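Local coordinates for protein putative metal-dependent phosphoesterase (Bifidobacterium adolescentis, PDB 3O0F) that hydrolyses phosphoester bonds with the help of bound iron and zinc ions, and binds adenosine monophosphate in a pocket beside the metals, at residues 26-29 and 30-34; 56-59 and 60-63; 187-190 and 191-195. All coordinates share one frame; numbering follows the deposited sequence.

Interaction 1 (26-29 and 30-34)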
loop_
_atom_site.group_PDB
_atom_site.type_symbol
_atom_site.label_atom_id
_atom_site.label_comp_id
_atom_site.label_asym_id
_atom_site.label_seq_id
_atom_site.Cartn_x
_atom_site.Cartn_y
_atom_site.Cartn_z
ATOM N N GLY A 26 -8.414 -2.993 3.048
ATOM C CA GLY A 26 -9.175 -1.997 3.768
ATOM C C GLY A 26 -10.588 -2.558 3.967
ATOM O O GLY A 26 -10.920 -3.594 3.429
ATOM N N THR A 27 -11.386 -1.896 4.796
ATOM C CA THR A 27 -12.734 -2.363 5.131
ATOM C C THR A 27 -13.831 -1.550 4.422
ATOM O O THR A 27 -15.026 -1.916 4.462
ATOM C CB THR A 27 -12.978 -2.390 6.664
ATOM O OG1 THR A 27 -12.968 -1.066 7.200
ATOM C CG2 THR A 27 -11.939 -3.246 7.371
ATOM N N GLU A 28 -13.427 -0.496 3.707
ATOM C CA GLU A 28 -14.357 0.453 3.176
ATOM C C GLU A 28 -14.262 0.575 1.681
ATOM O O GLU A 28 -13.246 0.247 1.104
ATOM C CB GLU A 28 -14.089 1.819 3.782
ATOM C CG GLU A 28 -14.104 1.845 5.286
ATOM C CD GLU A 28 -15.387 1.250 5.911
ATOM O OE1 GLU A 28 -16.519 1.584 5.462
ATOM O OE2 GLU A 28 -15.230 0.450 6.850
ATOM N N THR A 29 -15.301 1.131 1.077
ATOM C CA THR A 29 -15.323 1.348 -0.362
ATOM C C THR A 29 -14.532 2.593 -0.781
ATOM O O THR A 29 -14.230 3.477 0.033
ATOM C CB THR A 29 -16.752 1.439 -0.896
ATOM O OG1 THR A 29 -17.403 2.591 -0.329
ATOM C CG2 THR A 29 -17.554 0.131 -0.563
ATOM N N PRO A 30 -14.153 2.655 -2.059
ATOM C CA PRO A 30 -13.585 3.899 -2.587
ATOM C C PRO A 30 -14.470 5.126 -2.371
ATOM O O PRO A 30 -13.964 6.188 -2.021
ATOM C CB PRO A 30 -13.454 3.606 -4.087
ATOM C CG PRO A 30 -13.123 2.130 -4.126
ATOM C CD PRO A 30 -14.032 1.538 -3.024
ATOM N N ARG A 31 -15.770 4.977 -2.544
ATOM C CA ARG A 31 -16.708 6.055 -2.279
ATOM C C ARG A 31 -16.631 6.537 -0.810
ATOM O O ARG A 31 -16.557 7.733 -0.563
ATOM C CB ARG A 31 -18.144 5.632 -2.614
ATOM C CG ARG A 31 -19.182 6.715 -2.341
ATOM C CD ARG A 31 -20.490 6.471 -3.143
ATOM N NE ARG A 31 -21.365 7.653 -3.119
ATOM C CZ ARG A 31 -21.412 8.627 -4.043
ATOM N NH1 ARG A 31 -20.634 8.615 -5.125
ATOM N NH2 ARG A 31 -22.261 9.635 -3.880
ATOM N N THR A 32 -16.600 5.614 0.127
ATOM C CA THR A 32 -16.485 5.985 1.560
ATOM C C THR A 32 -15.173 6.739 1.822
ATOM O O THR A 32 -15.163 7.775 2.508
ATOM C CB THR A 32 -16.651 4.781 2.452
ATOM O OG1 THR A 32 -17.998 4.326 2.299
ATOM C CG2 THR A 32 -16.369 5.124 3.955
ATOM N N LEU A 33 -14.086 6.258 1.218
ATOM C CA LEU A 33 -12.815 6.935 1.346
ATOM C C LEU A 33 -12.888 8.391 0.898
ATOM O O LEU A 33 -12.444 9.279 1.621
ATOM C CB LEU A 33 -11.728 6.173 0.578
ATOM C CG LEU A 33 -10.393 6.900 0.297
ATOM C CD1 LEU A 33 -9.643 7.204 1.623
ATOM C CD2 LEU A 33 -9.570 6.043 -0.601
ATOM N N VAL A 34 -13.482 8.641 -0.265
ATOM C CA VAL A 34 -13.554 9.984 -0.817
ATOM C C VAL A 34 -14.448 10.898 -0.009
ATOM O O VAL A 34 -14.083 12.046 0.262
ATOM C CB VAL A 34 -13.993 9.962 -2.339
ATOM C CG1 VAL A 34 -14.318 11.361 -2.818
ATOM C CG2 VAL A 34 -12.919 9.237 -3.188
HETATM O O HOH W 1 -17.518 1.703 3.060
#
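T29 is the N-cap residue of helix 30-39: its OG1 accepts from T32 N at 3.2 Å, with an N-H...O angle of 161°. The hydroxyl reaches this N-H because it sits between the backbone N and the carbonyl carbon (chi1 64°), turned over the opening turn. From the same residue, the carbonyl O of T29 accepts from L33 N at 3.0 Å, the first regular bond of the helix. A water ties the flank together, donating to E28 OE1 at 2.6 Å. It accepts from T29 N at 3.0 Å. Its third bond, to T32 OG1 at 2.8 Å, replaces the direct link of a capping box. The bent E28 chain (chi2 -53°) also brings OE2 to 2.7 Å from T27 OG1, which donates to it on the anti side and is further bonded to K265 N. Packing is lighter: the T32 methyl CG2 lies 3.9 Å from E28 OE1. P30 suits the first helical turn, where its missing N-H costs no bond, and its ring packs on F23 and I47. Buried L33 meets V45, W262 and L271, so the helix, which follows the loop after strand 15-19 in the PHP domain, packs on strand 44-47. A threonine hydroxyl and a water thus serve N-H groups at the helix start, and the E28 carboxylate would probably interact favourably with the positive end of the helix dipole.

Interaction 2 (56-59 and 60-63)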
loop_
_atom_site.group_PDB
_atom_site.type_symbol
_atom_site.label_atom_id
_atom_site.label_comp_id
_atom_site.label_asym_id
_atom_site.label_seq_id
_atom_site.Cartn_x
_atom_site.Cartn_y
_atom_site.Cartn_z
ATOM N N TRP A 56 -9.896 1.769 -9.094
ATOM C CA TRP A 56 -9.704 3.056 -9.762
ATOM C C TRP A 56 -10.973 3.685 -10.355
ATOM O O TRP A 56 -11.249 4.839 -10.113
ATOM C CB TRP A 56 -8.620 2.921 -10.854
ATOM C CG TRP A 56 -7.225 2.916 -10.333
ATOM C CD1 TRP A 56 -6.790 2.545 -9.071
ATOM C CD2 TRP A 56 -6.054 3.254 -11.069
ATOM N NE1 TRP A 56 -5.457 2.732 -8.972
ATOM C CE2 TRP A 56 -4.968 3.141 -10.195
ATOM C CE3 TRP A 56 -5.824 3.676 -12.381
ATOM C CZ2 TRP A 56 -3.661 3.407 -10.600
ATOM C CZ3 TRP A 56 -4.542 3.976 -12.769
ATOM C CH2 TRP A 56 -3.474 3.839 -11.890
ATOM N N ASP A 57 -11.721 2.948 -11.162
ATOM C CA ASP A 57 -13.002 3.453 -11.707
ATOM C C ASP A 57 -13.958 3.916 -10.606
ATOM O O ASP A 57 -14.476 5.003 -10.655
ATOM C CB ASP A 57 -13.700 2.382 -12.554
ATOM C CG ASP A 57 -12.963 2.083 -13.877
ATOM O OD1 ASP A 57 -12.006 2.808 -14.230
ATOM O OD2 ASP A 57 -13.344 1.101 -14.563
ATOM N N GLU A 58 -14.159 3.101 -9.584
ATOM C CA GLU A 58 -14.978 3.533 -8.437
ATOM C C GLU A 58 -14.452 4.805 -7.754
ATOM O O GLU A 58 -15.239 5.711 -7.437
ATOM C CB GLU A 58 -15.134 2.404 -7.418
ATOM C CG GLU A 58 -16.092 1.337 -7.932
ATOM C CD GLU A 58 -16.549 0.352 -6.867
ATOM O OE1 GLU A 58 -16.356 0.606 -5.644
ATOM O OE2 GLU A 58 -17.125 -0.692 -7.269
ATOM N N ALA A 59 -13.146 4.870 -7.514
ATOM C CA ALA A 59 -12.556 6.057 -6.877
ATOM C C ALA A 59 -12.761 7.298 -7.753
ATOM O O ALA A 59 -13.088 8.369 -7.271
ATOM C CB ALA A 59 -11.026 5.835 -6.593
ATOM N N THR A 60 -12.539 7.158 -9.056
ATOM C CA THR A 60 -12.696 8.304 -9.964
ATOM C C THR A 60 -14.136 8.820 -9.939
ATOM O O THR A 60 -14.383 10.035 -9.837
ATOM C CB THR A 60 -12.247 7.938 -11.403
ATOM O OG1 THR A 60 -10.872 7.552 -11.363
ATOM C CG2 THR A 60 -12.400 9.142 -12.361
ATOM N N GLU A 61 -15.080 7.897 -10.032
ATOM C CA GLU A 61 -16.496 8.261 -10.017
ATOM C C GLU A 61 -16.853 9.018 -8.737
ATOM O O GLU A 61 -17.540 10.036 -8.769
ATOM C CB GLU A 61 -17.380 7.021 -10.172
ATOM C CG GLU A 61 -17.254 6.351 -11.562
ATOM C CD GLU A 61 -17.948 4.979 -11.624
ATOM O OE1 GLU A 61 -19.167 4.945 -11.916
ATOM O OE2 GLU A 61 -17.287 3.938 -11.386
ATOM N N ALA A 62 -16.404 8.489 -7.609
ATOM C CA ALA A 62 -16.649 9.101 -6.301
ATOM C C ALA A 62 -16.082 10.518 -6.265
ATOM O O ALA A 62 -16.727 11.477 -5.798
ATOM C CB ALA A 62 -16.050 8.218 -5.190
ATOM N N SER A 63 -14.842 10.644 -6.732
ATOM C CA SER A 63 -14.125 11.910 -6.727
ATOM C C SER A 63 -14.888 12.950 -7.497
ATOM O O SER A 63 -14.949 14.115 -7.100
ATOM C CB SER A 63 -12.774 11.719 -7.432
ATOM O OG SER A 63 -12.168 12.963 -7.687
#
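W56 O receives two donors from T60, the backbone N at 2.9 Å and the side-chain OG1 at 3.0 Å. The N-H approaches nearly in line with the carbonyl, whereas the hydroxyl comes from above the carbonyl plane, 41° out of it. T60 OG1 can fold back one turn because it stands beside its own backbone N, anti to the carbonyl carbon (chi1 -60°), so threonine satisfies its hydroxyl within the helix. The other main-chain bonds follow the same i to i+4 spacing: E61 N to D57 O at 3.0 Å, A62 N to E58 O, and S63 N to A59 O. Beyond the helix, W56 NE1 is hydrogen-bonded to G73 O and S63 OG to L68 O.

Among the acidic groups, E61, its CG beside the backbone N (chi1 -67°), runs extended alongside the preceding turn. Its OE2 lies 3.1 Å from D57 O, two acceptors that form no bond. OE2 of E61 is also 5.8 Å from OD2 of D57 and 6.2 Å from OE2 of E58, so E61 probably feels a mild repulsion from each; acidic chains suit this more exposed flank.

Apolar packing belongs to the inner face. The small methyls of A59 and A62 let helix 30-39 come close through P30 and V34, while the indole of W56 reaches L72 and I47. Helix 56-66 is the connecting helix of a beta-alpha-beta unit, between strands 44-47 and 70-80 of the PHP domain.

Interaction 3 (187-190 and 191-195)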
loop_
_atom_site.group_PDB
_atom_site.type_symbol
_atom_site.label_atom_id
_atom_site.label_comp_id
_atom_site.label_asym_id
_atom_site.label_seq_id
_atom_site.Cartn_x
_atom_site.Cartn_y
_atom_site.Cartn_z
ATOM N N GLU A 187 12.882 -4.278 -10.687
ATOM C CA GLU A 187 11.872 -4.599 -11.668
ATOM C C GLU A 187 10.653 -3.723 -11.490
ATOM O O GLU A 187 10.130 -3.206 -12.475
ATOM C CB GLU A 187 11.404 -6.061 -11.628
ATOM C CG GLU A 187 10.385 -6.259 -12.759
ATOM C CD GLU A 187 9.764 -7.623 -12.893
ATOM O OE1 GLU A 187 9.923 -8.470 -11.981
ATOM O OE2 GLU A 187 9.109 -7.820 -13.952
ATOM N N VAL A 188 10.189 -3.560 -10.264
ATOM C CA VAL A 188 9.022 -2.682 -9.988
ATOM C C VAL A 188 9.276 -1.246 -10.446
ATOM O O VAL A 188 8.443 -0.640 -11.147
ATOM C CB VAL A 188 8.624 -2.752 -8.509
ATOM C CG1 VAL A 188 7.636 -1.592 -8.128
ATOM C CG2 VAL A 188 8.005 -4.160 -8.205
ATOM N N ILE A 189 10.434 -0.699 -10.110
ATOM C CA ILE A 189 10.729 0.670 -10.535
ATOM C C ILE A 189 10.771 0.831 -12.063
ATOM O O ILE A 189 10.204 1.794 -12.606
ATOM C CB ILE A 189 12.003 1.228 -9.905
ATOM C CG1 ILE A 189 11.815 1.398 -8.389
ATOM C CG2 ILE A 189 12.342 2.589 -10.523
ATOM C CD1 ILE A 189 13.124 1.597 -7.651
ATOM N N ALA A 190 11.418 -0.099 -12.767
ATOM C CA ALA A 190 11.425 -0.060 -14.206
ATOM C C ALA A 190 10.007 -0.129 -14.777
ATOM O O ALA A 190 9.727 0.555 -15.770
ATOM C CB ALA A 190 12.293 -1.188 -14.793
ATOM N N ALA A 191 9.143 -0.968 -14.190
ATOM C CA ALA A 191 7.800 -1.151 -14.692
ATOM C C ALA A 191 6.978 0.116 -14.461
ATOM O O ALA A 191 6.219 0.517 -15.335
ATOM C CB ALA A 191 7.112 -2.384 -14.066
ATOM N N VAL A 192 7.139 0.746 -13.292
ATOM C CA VAL A 192 6.332 1.916 -12.973
ATOM C C VAL A 192 6.733 3.072 -13.884
ATOM O O VAL A 192 5.866 3.718 -14.497
ATOM C CB VAL A 192 6.401 2.320 -11.489
ATOM C CG1 VAL A 192 5.692 3.709 -11.288
ATOM C CG2 VAL A 192 5.737 1.243 -10.607
ATOM N N LYS A 193 8.050 3.300 -14.013
ATOM C CA LYS A 193 8.550 4.300 -14.938
ATOM C C LYS A 193 8.168 3.948 -16.380
ATOM O O LYS A 193 7.798 4.828 -17.153
ATOM C CB LYS A 193 10.079 4.438 -14.828
ATOM C CG LYS A 193 10.611 4.916 -13.504
ATOM C CD LYS A 193 9.773 5.962 -12.741
ATOM C CE LYS A 193 9.971 7.315 -13.313
ATOM N NZ LYS A 193 9.105 8.427 -12.727
ATOM N N GLY A 194 8.219 2.672 -16.732
ATOM C CA GLY A 194 7.764 2.256 -18.064
ATOM C C GLY A 194 6.340 2.671 -18.368
ATOM O O GLY A 194 6.016 3.069 -19.508
ATOM N N ALA A 195 5.484 2.554 -17.353
ATOM C CA ALA A 195 4.040 2.804 -17.472
ATOM C C ALA A 195 3.763 4.308 -17.275
ATOM O O ALA A 195 2.625 4.730 -17.269
ATOM C CB ALA A 195 3.253 1.958 -16.455
#
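V188 and V192 stand one turn apart on helix 185-194, an amphipathic helix lying against the central sheet of the PHP fold. Their methyls meet at 4.2 Å, V188 CG1 against V192 CG2, and V192 CG2 also lies 3.3 Å from V188 O. Branched apolar residues suit this buried face, which packs on I76 of strand 70-80 and V199 of strand 198-201. Next to it, I189 and K193 run side by side in the same direction, CG2 of I189 being 4.2 Å from CG of K193. The lysine is amphiphilic in use: its CG lies alongside the isoleucine and its side chain touches V199, while bends at chi2 and chi3 (-36° and -78°) carry NZ to a salt bridge with D228 and a hydrogen bond to G197 O. Beneath these chains the backbone bonds hold the spacing, V192 N to V188 O at 2.9 Å and K193 N to I189 O at 3.0 Å. A191, small and buried, fits against H98 of helix 97-124, which V188 and V192 also touch, through M102 and I99. At the last helical residue, G194 N donates to A190 O at 2.8 Å, in a bent bond of 148° at the hydrogen.

Overall arrangement
Along the chain the three contacts follow in order, each local to one helix or its start. Interactions 1 and 2 are neighbours, their centres about 10 Å apart, and they touch: helices 30-39 and 56-66 pack together, with P30 CD 3.6 Å from E58 OE1 and R31 CA 3.7 Å from A62 CB. Interaction 3, on helix 185-194, is centred about 27 Å from interaction 1 and about 24 Å from interaction 2; nearest atoms are about 19 Å and 8 Å away, without touching. Helix 30-39 packs on strand 44-47 through P30 and L33; interactions 2 and 3 both pack on strand 70-80, which carries the iron ligand E75. All three belong to the helical surround of the sheet supporting the metal site.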